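Local coordinates for protein cysteine synthase 3 (Entamoeba histolytica, PDB 6KR5) that catalyses, with pyridoxal 5'-phosphate as cofactor, the formation of L-cysteine from O-acetyl-L-serine and sulfide, the last step of cysteine synthesis, at residues T33-I38 against V330-L335; V27-V32 against K271-M276. All blocks are in the same frame, centred on the assembly; numbering follows the deposited sequence.

Early in the chain, strand 26-28 and the loop after it form the first half of contact 2, and the chain runs straight on into the loop 33-38 of contact 1. Some 240 residues later segment 271-276, the last part of helix 259-273 and the loop beyond it, closes contact 2; helix 327-335, near the C terminus, then closes contact 1. The segments alternate along the chain, so the two closures cross. Their centres lie about 13 Å apart, and CD1 of Leu331 packs 3.7 Å from the backbone O of Val32, joining them directly. Together they fasten the connection between strands 26-28 and 43-48 to two helices from the far end of the sequence.

Contact 1. Residues T33-I38 against V330-L335; sequences TDHPSI and VLDSLL
At Asp34, the centre of an inverse gamma turn, CD1 of Leu331 packs 3.6 Å from the backbone O of Asp34, while the carboxylate turns to a salt bridge with Lys327. His35 carries the contact. Its CG stands anti to the backbone N (chi1 -166°), which sends the ring across to the helix. There His35 NE2 donates to Asp332 OD1 over 2.7 Å with a bent N-H...O angle of 150°; the oxygen lies near the ring plane and accepts on its anti lone pair, the carboxylate plane standing 82° to the ring. CD1 of Leu335 covers one ring face in a CH-pi contact, 4.1 Å from the His35 centroid, and Pro36 CD lies over the opposite face. Leu331 CB approaches obliquely, 3.7 Å from His35 CD2. Within the type I turn from His35 to Ile38, Ser37 N donates to His35 ND1, and Ser37 OG hydrogen-bonds the same nitrogen at 2.9 Å. These bonds, ND1 accepting from Ser37 N and NE2 facing Asp332, fix the ring's rotation and are consistent with the proton on NE2. This histidine-carboxylate pair pins the loop between strands 26-28 and 43-48 to C-terminal helix 327-335, with Leu335 and Ile38 resting on Leu289 of helix 279-292.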
loop_
_atom_site.group_PDB
_atom_site.type_symbol
_atom_site.label_atom_id
_atom_site.label_comp_id
_atom_site.label_asym_id
_atom_site.label_seq_id
_atom_site.Cartn_x
_atom_site.Cartn_y
_atom_site.Cartn_z
ATOM N N THR B 33 13.944 13.695 12.749
ATOM C CA THR B 33 15.378 13.823 12.987
ATOM C C THR B 33 15.762 15.221 13.445
ATOM O O THR B 33 16.936 15.455 13.754
ATOM C CB THR B 33 16.181 13.471 11.727
ATOM O OG1 THR B 33 15.909 14.437 10.702
ATOM C CG2 THR B 33 15.829 12.067 11.237
ATOM N N ASP B 34 14.790 16.135 13.499
ATOM C CA ASP B 34 14.962 17.528 13.913
ATOM C C ASP B 34 14.998 17.564 15.439
ATOM O O ASP B 34 14.015 17.875 16.116
ATOM C CB ASP B 34 13.829 18.370 13.334
ATOM C CG ASP B 34 13.885 19.831 13.746
ATOM O OD1 ASP B 34 14.974 20.343 14.087
ATOM O OD2 ASP B 34 12.806 20.460 13.723
ATOM N N HIS B 35 16.163 17.220 15.989
ATOM C CA HIS B 35 16.355 17.140 17.428
ATOM C C HIS B 35 17.822 17.390 17.742
ATOM O O HIS B 35 18.690 16.913 17.003
ATOM C CB HIS B 35 15.933 15.777 17.991
ATOM C CG HIS B 35 15.809 15.758 19.482
ATOM N ND1 HIS B 35 16.808 15.289 20.307
ATOM C CD2 HIS B 35 14.809 16.166 20.296
ATOM C CE1 HIS B 35 16.421 15.399 21.566
ATOM N NE2 HIS B 35 15.212 15.928 21.587
ATOM N N PRO B 36 18.128 18.124 18.816
ATOM C CA PRO B 36 19.535 18.436 19.117
ATOM C C PRO B 36 20.423 17.219 19.288
ATOM O O PRO B 36 21.636 17.328 19.067
ATOM C CB PRO B 36 19.439 19.242 20.420
ATOM C CG PRO B 36 18.086 19.868 20.370
ATOM C CD PRO B 36 17.196 18.861 19.686
ATOM N N SER B 37 19.867 16.065 19.669
ATOM C CA SER B 37 20.679 14.875 19.868
ATOM C C SER B 37 21.275 14.346 18.569
ATOM O O SER B 37 22.238 13.577 18.617
ATOM C CB SER B 37 19.843 13.782 20.530
ATOM O OG SER B 37 18.823 13.356 19.645
ATOM N N ILE B 38 20.734 14.733 17.415
ATOM C CA ILE B 38 21.182 14.211 16.124
ATOM C C ILE B 38 21.871 15.326 15.342
ATOM O O ILE B 38 21.257 16.364 15.055
ATOM C CB ILE B 38 20.014 13.620 15.322
ATOM C CG1 ILE B 38 19.382 12.465 16.098
ATOM C CG2 ILE B 38 20.486 13.164 13.948
ATOM C CD1 ILE B 38 18.085 11.945 15.472
ATOM N N VAL B 330 7.353 15.797 22.095
ATOM C CA VAL B 330 7.296 14.370 21.794
ATOM C C VAL B 330 8.694 13.816 21.569
ATOM O O VAL B 330 9.047 12.762 22.107
ATOM C CB VAL B 330 6.382 14.111 20.582
ATOM C CG1 VAL B 330 6.535 12.671 20.121
ATOM C CG2 VAL B 330 4.943 14.378 20.955
ATOM N N LEU B 331 9.511 14.504 20.767
ATOM C CA LEU B 331 10.848 13.980 20.492
ATOM C C LEU B 331 11.724 14.006 21.738
ATOM O O LEU B 331 12.521 13.089 21.954
ATOM C CB LEU B 331 11.508 14.758 19.361
ATOM C CG LEU B 331 10.872 14.548 17.986
ATOM C CD1 LEU B 331 11.657 15.321 16.947
ATOM C CD2 LEU B 331 10.826 13.073 17.626
ATOM N N ASP B 332 11.597 15.048 22.572
ATOM C CA ASP B 332 12.319 15.055 23.844
ATOM C C ASP B 332 11.941 13.850 24.700
ATOM O O ASP B 332 12.809 13.222 25.318
ATOM C CB ASP B 332 12.033 16.345 24.612
ATOM C CG ASP B 332 12.921 17.503 24.185
ATOM O OD1 ASP B 332 13.921 17.279 23.475
ATOM O OD2 ASP B 332 12.614 18.652 24.577
ATOM N N SER B 333 10.649 13.512 24.754
ATOM C CA SER B 333 10.200 12.398 25.585
ATOM C C SER B 333 10.757 11.066 25.095
ATOM O O SER B 333 10.905 10.124 25.884
ATOM C CB SER B 333 8.670 12.362 25.626
ATOM O OG SER B 333 8.132 11.686 24.497
ATOM N N LEU B 334 11.093 10.982 23.816
ATOM C CA LEU B 334 11.582 9.750 23.213
ATOM C C LEU B 334 13.095 9.668 23.147
ATOM O O LEU B 334 13.651 8.561 23.245
ATOM C CB LEU B 334 11.018 9.610 21.794
ATOM C CG LEU B 334 9.527 9.314 21.706
ATOM C CD1 LEU B 334 9.043 9.508 20.286
ATOM C CD2 LEU B 334 9.259 7.904 22.193
ATOM N N LEU B 335 13.779 10.801 22.999
ATOM C CA LEU B 335 15.187 10.800 22.625
ATOM C C LEU B 335 16.125 11.288 23.713
ATOM O O LEU B 335 17.299 10.911 23.702
ATOM C CB LEU B 335 15.405 11.652 21.369
ATOM C CG LEU B 335 14.713 11.143 20.101
ATOM C CD1 LEU B 335 14.960 12.054 18.907
ATOM C CD2 LEU B 335 15.140 9.706 19.794
#

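Contact 2. Residues V27-V32 against K271-M276; sequences VELHGV and KYDGIM
A buried carboxylate near the C-terminal end of helix 259-273 grips the backbone of the loop that follows strand 26-28. Asp273, its CG anti to the carbonyl carbon (chi1 -76°), takes three consecutive N-H groups. His30 N reaches OD1 of Asp273 at 2.8 Å, nearly straight at 171° and on the syn lone pair. Gly31 N meets the same Asp273 OD1 at 2.9 Å, but from above the carboxylate plane. Val32 N donates to the syn lone pair of Asp273 OD2 at 2.9 Å, in a more bent bond of 145°. A water adds a further donor, bridging Asp273 OD1 to the carbonyl O of Glu28. With two N-H groups and a water on OD1 and one N-H on OD2, the buried group is probably held as the anion. Lacking a side chain, Gly31 brings its CA close enough for a C-H...O contact with Tyr272 O at 3.5 Å. Leu29 crosses Asp273 at about a right angle, its CD2 3.8 Å from CG of Asp273. The same Leu29 CD2 packs 4.1 Å from Ile275 CD1, beyond Gly274, which leaves the helix with positive phi. Val27 and Leu29 make backbone hydrogen bonds with Val46 and Ile44 of strand 43-48, Val32 rests on Leu289 of helix 279-292, and beside Val27 the sheet continues in parallel into the second subunit.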
loop_
_atom_site.group_PDB
_atom_site.type_symbol
_atom_site.label_atom_id
_atom_site.label_comp_id
_atom_site.label_asym_id
_atom_site.label_seq_id
_atom_site.Cartn_x
_atom_site.Cartn_y
_atom_site.Cartn_z
ATOM N N VAL B 27 14.032 6.459 1.688
ATOM C CA VAL B 27 13.555 7.834 1.850
ATOM C C VAL B 27 14.226 8.488 3.055
ATOM O O VAL B 27 14.360 7.873 4.118
ATOM C CB VAL B 27 12.018 7.865 2.009
ATOM C CG1 VAL B 27 11.491 9.308 2.123
ATOM C CG2 VAL B 27 11.355 7.128 0.847
ATOM N N GLU B 28 14.616 9.753 2.901
ATOM C CA GLU B 28 15.175 10.506 4.020
ATOM C C GLU B 28 14.104 10.868 5.043
ATOM O O GLU B 28 13.021 11.348 4.681
ATOM C CB GLU B 28 15.821 11.798 3.524
ATOM C CG GLU B 28 16.962 11.621 2.530
ATOM C CD GLU B 28 17.431 12.951 1.938
ATOM O OE1 GLU B 28 16.683 13.949 2.010
ATOM O OE2 GLU B 28 18.558 12.988 1.393
ATOM N N LEU B 29 14.435 10.680 6.331
ATOM C CA LEU B 29 13.675 11.276 7.430
ATOM C C LEU B 29 14.167 12.697 7.691
ATOM O O LEU B 29 15.369 12.966 7.612
ATOM C CB LEU B 29 13.833 10.442 8.700
ATOM C CG LEU B 29 13.088 9.117 8.740
ATOM C CD1 LEU B 29 13.271 8.478 10.118
ATOM C CD2 LEU B 29 11.608 9.296 8.411
ATOM N N HIS B 30 13.237 13.599 8.019
ATOM C CA HIS B 30 13.594 14.990 8.310
ATOM C C HIS B 30 12.850 15.510 9.530
ATOM O O HIS B 30 13.434 16.184 10.383
ATOM C CB HIS B 30 13.292 15.901 7.116
ATOM C CG HIS B 30 14.106 15.592 5.901
ATOM N ND1 HIS B 30 15.457 15.852 5.822
ATOM C CD2 HIS B 30 13.755 15.051 4.710
ATOM C CE1 HIS B 30 15.907 15.468 4.640
ATOM N NE2 HIS B 30 14.893 14.986 3.945
ATOM N N GLY B 31 11.552 15.226 9.602
ATOM C CA GLY B 31 10.746 15.782 10.672
ATOM C C GLY B 31 11.146 15.252 12.031
ATOM O O GLY B 31 11.357 16.019 12.974
ATOM N N VAL B 32 11.272 13.926 12.150
ATOM C CA VAL B 32 11.608 13.329 13.440
ATOM C C VAL B 32 13.104 13.295 13.710
ATOM O O VAL B 32 13.504 12.916 14.816
ATOM C CB VAL B 32 11.031 11.904 13.583
ATOM C CG1 VAL B 32 9.512 11.951 13.569
ATOM C CG2 VAL B 32 11.585 10.953 12.511
ATOM N N LYS B 271 2.901 12.041 11.544
ATOM C CA LYS B 271 2.526 13.447 11.690
ATOM C C LYS B 271 3.604 14.382 11.155
ATOM O O LYS B 271 3.288 15.415 10.547
ATOM C CB LYS B 271 2.234 13.777 13.151
ATOM C CG LYS B 271 1.611 15.165 13.337
ATOM C CD LYS B 271 1.205 15.404 14.787
ATOM C CE LYS B 271 0.689 16.820 14.972
ATOM N NZ LYS B 271 0.336 17.123 16.386
ATOM N N TYR B 272 4.883 14.060 11.390
ATOM C CA TYR B 272 5.957 14.997 11.085
ATOM C C TYR B 272 6.784 14.646 9.859
ATOM O O TYR B 272 7.485 15.527 9.340
ATOM C CB TYR B 272 6.863 15.162 12.318
ATOM C CG TYR B 272 6.049 15.714 13.471
ATOM C CD1 TYR B 272 5.419 16.944 13.351
ATOM C CD2 TYR B 272 5.859 14.992 14.637
ATOM C CE1 TYR B 272 4.646 17.454 14.374
ATOM C CE2 TYR B 272 5.083 15.504 15.680
ATOM C CZ TYR B 272 4.480 16.735 15.535
ATOM O OH TYR B 272 3.697 17.279 16.549
ATOM N N ASP B 273 6.720 13.397 9.368
ATOM C CA ASP B 273 7.318 13.051 8.086
ATOM C C ASP B 273 6.300 12.582 7.063
ATOM O O ASP B 273 6.668 12.376 5.902
ATOM C CB ASP B 273 8.412 11.984 8.265
ATOM C CG ASP B 273 9.672 12.572 8.838
ATOM O OD1 ASP B 273 10.518 13.059 8.054
ATOM O OD2 ASP B 273 9.791 12.567 10.072
ATOM N N GLY B 274 5.033 12.439 7.442
ATOM C CA GLY B 274 4.045 12.034 6.468
ATOM C C GLY B 274 4.166 10.612 5.974
ATOM O O GLY B 274 3.657 10.300 4.894
ATOM N N ILE B 275 4.815 9.739 6.737
ATOM C CA ILE B 275 4.988 8.335 6.383
ATOM C C ILE B 275 4.179 7.519 7.379
ATOM O O ILE B 275 4.454 7.554 8.580
ATOM C CB ILE B 275 6.469 7.933 6.411
ATOM C CG1 ILE B 275 7.248 8.685 5.334
ATOM C CG2 ILE B 275 6.611 6.439 6.257
ATOM C CD1 ILE B 275 8.744 8.626 5.536
ATOM N N MET B 276 3.168 6.797 6.889
ATOM C CA MET B 276 2.269 6.047 7.769
ATOM C C MET B 276 2.784 4.623 7.883
ATOM O O MET B 276 2.371 3.732 7.146
ATOM C CB MET B 276 0.835 6.075 7.261
ATOM C CG MET B 276 -0.139 5.510 8.283
ATOM S SD MET B 276 -1.844 5.664 7.704
ATOM C CE MET B 276 -2.783 5.141 9.127
HETATM O O HOH W 1 10.822 12.870 5.284
#